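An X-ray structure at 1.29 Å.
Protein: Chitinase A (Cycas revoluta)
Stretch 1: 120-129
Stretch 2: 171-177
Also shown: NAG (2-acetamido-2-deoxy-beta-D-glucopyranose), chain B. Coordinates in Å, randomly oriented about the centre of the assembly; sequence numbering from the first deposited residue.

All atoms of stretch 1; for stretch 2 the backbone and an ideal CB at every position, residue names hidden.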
# COMPACT_ATOMS: atom_id res chain seq x y z
N GLU A 120 7.29 -8.07 2.13
CA GLU A 120 8.28 -7.01 2.21
C GLU A 120 9.57 -7.52 2.86
O GLU A 120 9.69 -7.48 4.08
CB GLU A 120 7.69 -5.81 2.97
CG GLU A 120 6.45 -5.22 2.29
CD GLU A 120 5.74 -4.14 3.09
OE1 GLU A 120 6.40 -3.42 3.87
OE2 GLU A 120 4.52 -3.99 2.91
N TYR A 121 10.53 -8.00 2.07
CA TYR A 121 10.52 -8.00 0.60
C TYR A 121 11.12 -9.31 0.08
O TYR A 121 11.84 -9.99 0.82
CB TYR A 121 11.35 -6.82 0.06
CG TYR A 121 10.87 -5.48 0.55
CD1 TYR A 121 9.89 -4.77 -0.14
CD2 TYR A 121 11.40 -4.92 1.71
CE1 TYR A 121 9.44 -3.54 0.32
CE2 TYR A 121 10.95 -3.70 2.18
CZ TYR A 121 9.98 -3.01 1.49
OH TYR A 121 9.55 -1.80 1.96
N PRO A 122 10.83 -9.67 -1.19
CA PRO A 122 11.43 -10.86 -1.79
C PRO A 122 12.90 -10.64 -2.17
O PRO A 122 13.26 -10.57 -3.35
CB PRO A 122 10.57 -11.10 -3.03
CG PRO A 122 10.03 -9.75 -3.38
CD PRO A 122 9.82 -9.06 -2.07
N GLU A 123 13.74 -10.53 -1.14
CA GLU A 123 15.18 -10.36 -1.29
C GLU A 123 15.87 -11.12 -0.16
O GLU A 123 15.29 -11.27 0.92
CB GLU A 123 15.55 -8.86 -1.30
CG GLU A 123 15.17 -8.07 -0.04
CD GLU A 123 16.20 -8.18 1.07
OE1 GLU A 123 17.37 -8.54 0.79
OE2 GLU A 123 15.85 -7.91 2.24
N PRO A 124 17.11 -11.61 -0.39
CA PRO A 124 17.96 -11.49 -1.58
C PRO A 124 17.53 -12.41 -2.74
O PRO A 124 16.38 -12.86 -2.79
CB PRO A 124 19.35 -11.86 -1.05
CG PRO A 124 19.08 -12.76 0.08
CD PRO A 124 17.82 -12.26 0.72
N GLN A 125 18.45 -12.68 -3.66
CA GLN A 125 18.12 -13.39 -4.90
C GLN A 125 17.37 -14.71 -4.69
O GLN A 125 16.39 -14.98 -5.40
CB GLN A 125 19.38 -13.62 -5.76
CG GLN A 125 19.12 -14.24 -7.14
CD GLN A 125 18.17 -13.43 -8.01
OE1 GLN A 125 18.19 -12.20 -8.01
NE2 GLN A 125 17.33 -14.13 -8.77
N LEU A 126 17.80 -15.51 -3.73
CA LEU A 126 17.12 -16.77 -3.41
C LEU A 126 15.64 -16.55 -3.11
O LEU A 126 14.78 -17.30 -3.58
CB LEU A 126 17.79 -17.50 -2.25
CG LEU A 126 17.08 -18.77 -1.74
CD1 LEU A 126 16.98 -19.83 -2.84
CD2 LEU A 126 17.77 -19.33 -0.51
N GLU A 127 15.35 -15.51 -2.33
CA GLU A 127 13.98 -15.20 -1.95
C GLU A 127 13.13 -14.74 -3.13
O GLU A 127 11.95 -15.08 -3.21
CB GLU A 127 13.94 -14.21 -0.79
CG GLU A 127 14.58 -14.75 0.50
CD GLU A 127 14.09 -16.15 0.87
OE1 GLU A 127 12.90 -16.47 0.66
OE2 GLU A 127 14.90 -16.94 1.40
N MET A 128 13.73 -13.98 -4.05
CA MET A 128 13.03 -13.61 -5.28
C MET A 128 12.74 -14.85 -6.13
O MET A 128 11.62 -15.02 -6.62
CB MET A 128 13.81 -12.57 -6.08
CG MET A 128 13.09 -12.08 -7.35
SD MET A 128 11.50 -11.27 -7.02
CE MET A 128 12.05 -9.66 -6.47
N GLU A 129 13.74 -15.72 -6.28
CA GLU A 129 13.59 -16.95 -7.06
C GLU A 129 12.45 -17.82 -6.53
O GLU A 129 11.66 -18.36 -7.31
CB GLU A 129 14.90 -17.74 -7.06
CG GLU A 129 15.99 -17.14 -7.93
CD GLU A 129 17.37 -17.76 -7.71
OE1 GLU A 129 17.50 -18.66 -6.85
OE2 GLU A 129 18.32 -17.32 -8.39
N UNK A 171 22.15 -3.33 -5.15
CA UNK A 171 21.23 -4.24 -5.83
C UNK A 171 21.57 -5.70 -5.55
O UNK A 171 22.63 -6.19 -5.94
CB UNK A 171 21.25 -3.98 -7.34
N UNK A 172 20.66 -6.38 -4.85
CA UNK A 172 20.80 -7.81 -4.57
C UNK A 172 19.86 -8.63 -5.45
O UNK A 172 20.15 -9.79 -5.78
CB UNK A 172 20.52 -8.10 -3.09
N UNK A 173 18.73 -8.02 -5.81
CA UNK A 173 17.77 -8.60 -6.74
C UNK A 173 16.89 -7.47 -7.29
O UNK A 173 17.10 -6.30 -6.96
CB UNK A 173 16.93 -9.68 -6.06
N UNK A 174 15.93 -7.82 -8.14
CA UNK A 174 15.01 -6.84 -8.71
C UNK A 174 13.72 -7.53 -9.10
O UNK A 174 13.69 -8.74 -9.31
CB UNK A 174 15.63 -6.14 -9.92
N UNK A 175 12.64 -6.75 -9.20
CA UNK A 175 11.35 -7.30 -9.61
C UNK A 175 11.38 -7.68 -11.09
O UNK A 175 11.75 -6.85 -11.93
CB UNK A 175 10.23 -6.30 -9.34
N UNK A 176 11.01 -8.93 -11.41
CA UNK A 176 10.97 -9.35 -12.81
C UNK A 176 9.70 -8.82 -13.48
O UNK A 176 8.63 -9.42 -13.33
CB UNK A 176 11.04 -10.87 -12.92
N UNK A 177 9.82 -7.71 -14.20
CA UNK A 177 8.63 -6.97 -14.65
C UNK A 177 7.79 -7.68 -15.70
O UNK A 177 6.57 -7.57 -15.68
CB UNK A 177 9.06 -5.61 -15.21
C1 NAG B . 3.73 -0.54 4.27
C2 NAG B . 2.71 -1.64 4.54
C3 NAG B . 1.70 -1.22 5.62
C4 NAG B . 2.34 -0.51 6.81
C5 NAG B . 3.32 0.56 6.32
C6 NAG B . 4.03 1.31 7.45
C7 NAG B . 1.33 -1.26 2.50
C8 NAG B . 0.65 -1.93 1.34
N2 NAG B . 1.99 -2.07 3.34
O1 NAG B . 4.77 -1.04 3.45
O3 NAG B . 0.97 -2.35 6.05
O4 NAG B . 1.31 0.09 7.57
O5 NAG B . 4.28 -0.05 5.48
O6 NAG B . 4.80 0.41 8.23
O7 NAG B . 1.25 -0.04 2.62

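Position 171 opens the stretch beyond the reach of its partner: nothing of stretch 1 lies within 5.5 Å of its ideal CB, and the extended backbone, phi/psi -78/114, restricts little. Many side chains would serve. The deposited residue is Val171, which makes no contact across the pair.

At position 172 CA-to-CB points toward stretch 1, and the ideal CB lies 4.4 Å from CB of Pro124. The Pro124 ring offers an apolar surface, while OE1 of Glu123, 5.0 Å from the same ideal CB, adds a carboxylate. A short aliphatic residue could cover the proline, and a longer basic one could reach for the acid. The choice is Val172, chi1 in m, whose CG2 comes to 4.2 Å from Pro124 CB and 3.9 Å from Glu123 OE1. Its backbone takes part as well: water 1 accepts from Gln125 N at 3.0 Å and donates to Val172 O at 3.3 Å, tying the first turn of the helix to this loop.

Position 173 is the most demanding. CA-to-CB points toward stretch 1, straight into the start of its helix, with the ideal CB 3.4 Å from OE1 of Gln125 and 4.2 Å from CB of Met128. An acceptor this near asks for a donor on a short arm, while the carbon nearby favours an apolar branch; serine, threonine or cysteine would suit, and valine would fill the space but leave the acceptor unanswered. Thr173 answers both demands. With chi1 in t, its OG1 donates to Gln125 OE1 at 2.8 Å, the one direct hydrogen bond between the stretches. The methyl CG2 turns to the turn before the helix, 3.8 Å from Glu123 CB and 3.5 Å from Pro122 O.

At position 174 the strand continues and CA-to-CB points away, so stretch 1 sets no rule for the side chain. The deposited Glu174 uses its carboxylate elsewhere in the structure; its carbonyl O meets Met128 CE at 3.4 Å.

Position 175 is subtler. CB leaves sideways, yet the ideal CB is 4.8 Å from Met128 CE, and Pro122 and Tyr121 lie farther along. A short side chain would stop before them; a long apolar or aromatic one could run past the methionine. Tyr175, chi1 -68°, does so: its CD2 lies 4.0 Å from Met128 CE and its CE2 4.0 Å from Pro122 CG. Beyond them the hydroxyl OH reaches the edge of the Tyr121 ring, 3.8 Å from CD1, and finds its hydrogen bonding elsewhere in the structure.

At position 176 CB points toward stretch 1, but no atom there lies within 5.5 Å of the ideal CB, so several modest side chains could fit; phi of -79° also allows proline. Pro176 is deposited, at the N-cap position, with its CD 3.8 Å from Met128 SD.

Position 177 begins the helix, out of reach of stretch 1, and most helix-compatible residues would do. It is Val177, with no contact here.

Stretch 2 (171-177) VVTEYPV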
# COMPACT_ATOMS: atom_id res chain seq x y z
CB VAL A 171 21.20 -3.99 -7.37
CG1 VAL A 171 20.21 -4.92 -8.05
CG2 VAL A 171 20.85 -2.53 -7.67
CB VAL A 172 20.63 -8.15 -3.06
CG1 VAL A 172 21.57 -7.31 -2.21
CG2 VAL A 172 19.19 -7.97 -2.59
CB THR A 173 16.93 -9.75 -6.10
OG1 THR A 173 16.18 -10.42 -7.12
CG2 THR A 173 15.98 -9.22 -5.02
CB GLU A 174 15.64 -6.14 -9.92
CG GLU A 174 15.95 -7.04 -11.10
CD GLU A 174 16.81 -6.34 -12.14
OE1 GLU A 174 18.02 -6.16 -11.89
OE2 GLU A 174 16.26 -5.96 -13.20
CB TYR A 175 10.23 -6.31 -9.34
CG TYR A 175 9.95 -6.07 -7.87
CD1 TYR A 175 10.46 -4.95 -7.23
CD2 TYR A 175 9.18 -6.97 -7.13
CE1 TYR A 175 10.21 -4.72 -5.88
CE2 TYR A 175 8.92 -6.75 -5.78
CZ TYR A 175 9.44 -5.62 -5.16
OH TYR A 175 9.19 -5.38 -3.82
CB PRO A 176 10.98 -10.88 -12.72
CG PRO A 176 10.37 -11.19 -11.38
CD PRO A 176 10.68 -10.03 -10.48
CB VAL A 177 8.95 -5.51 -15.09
CG1 VAL A 177 9.58 -4.74 -13.94
CG2 VAL A 177 9.83 -5.47 -16.33
O HOH W 1 21.39 -11.99 -3.73
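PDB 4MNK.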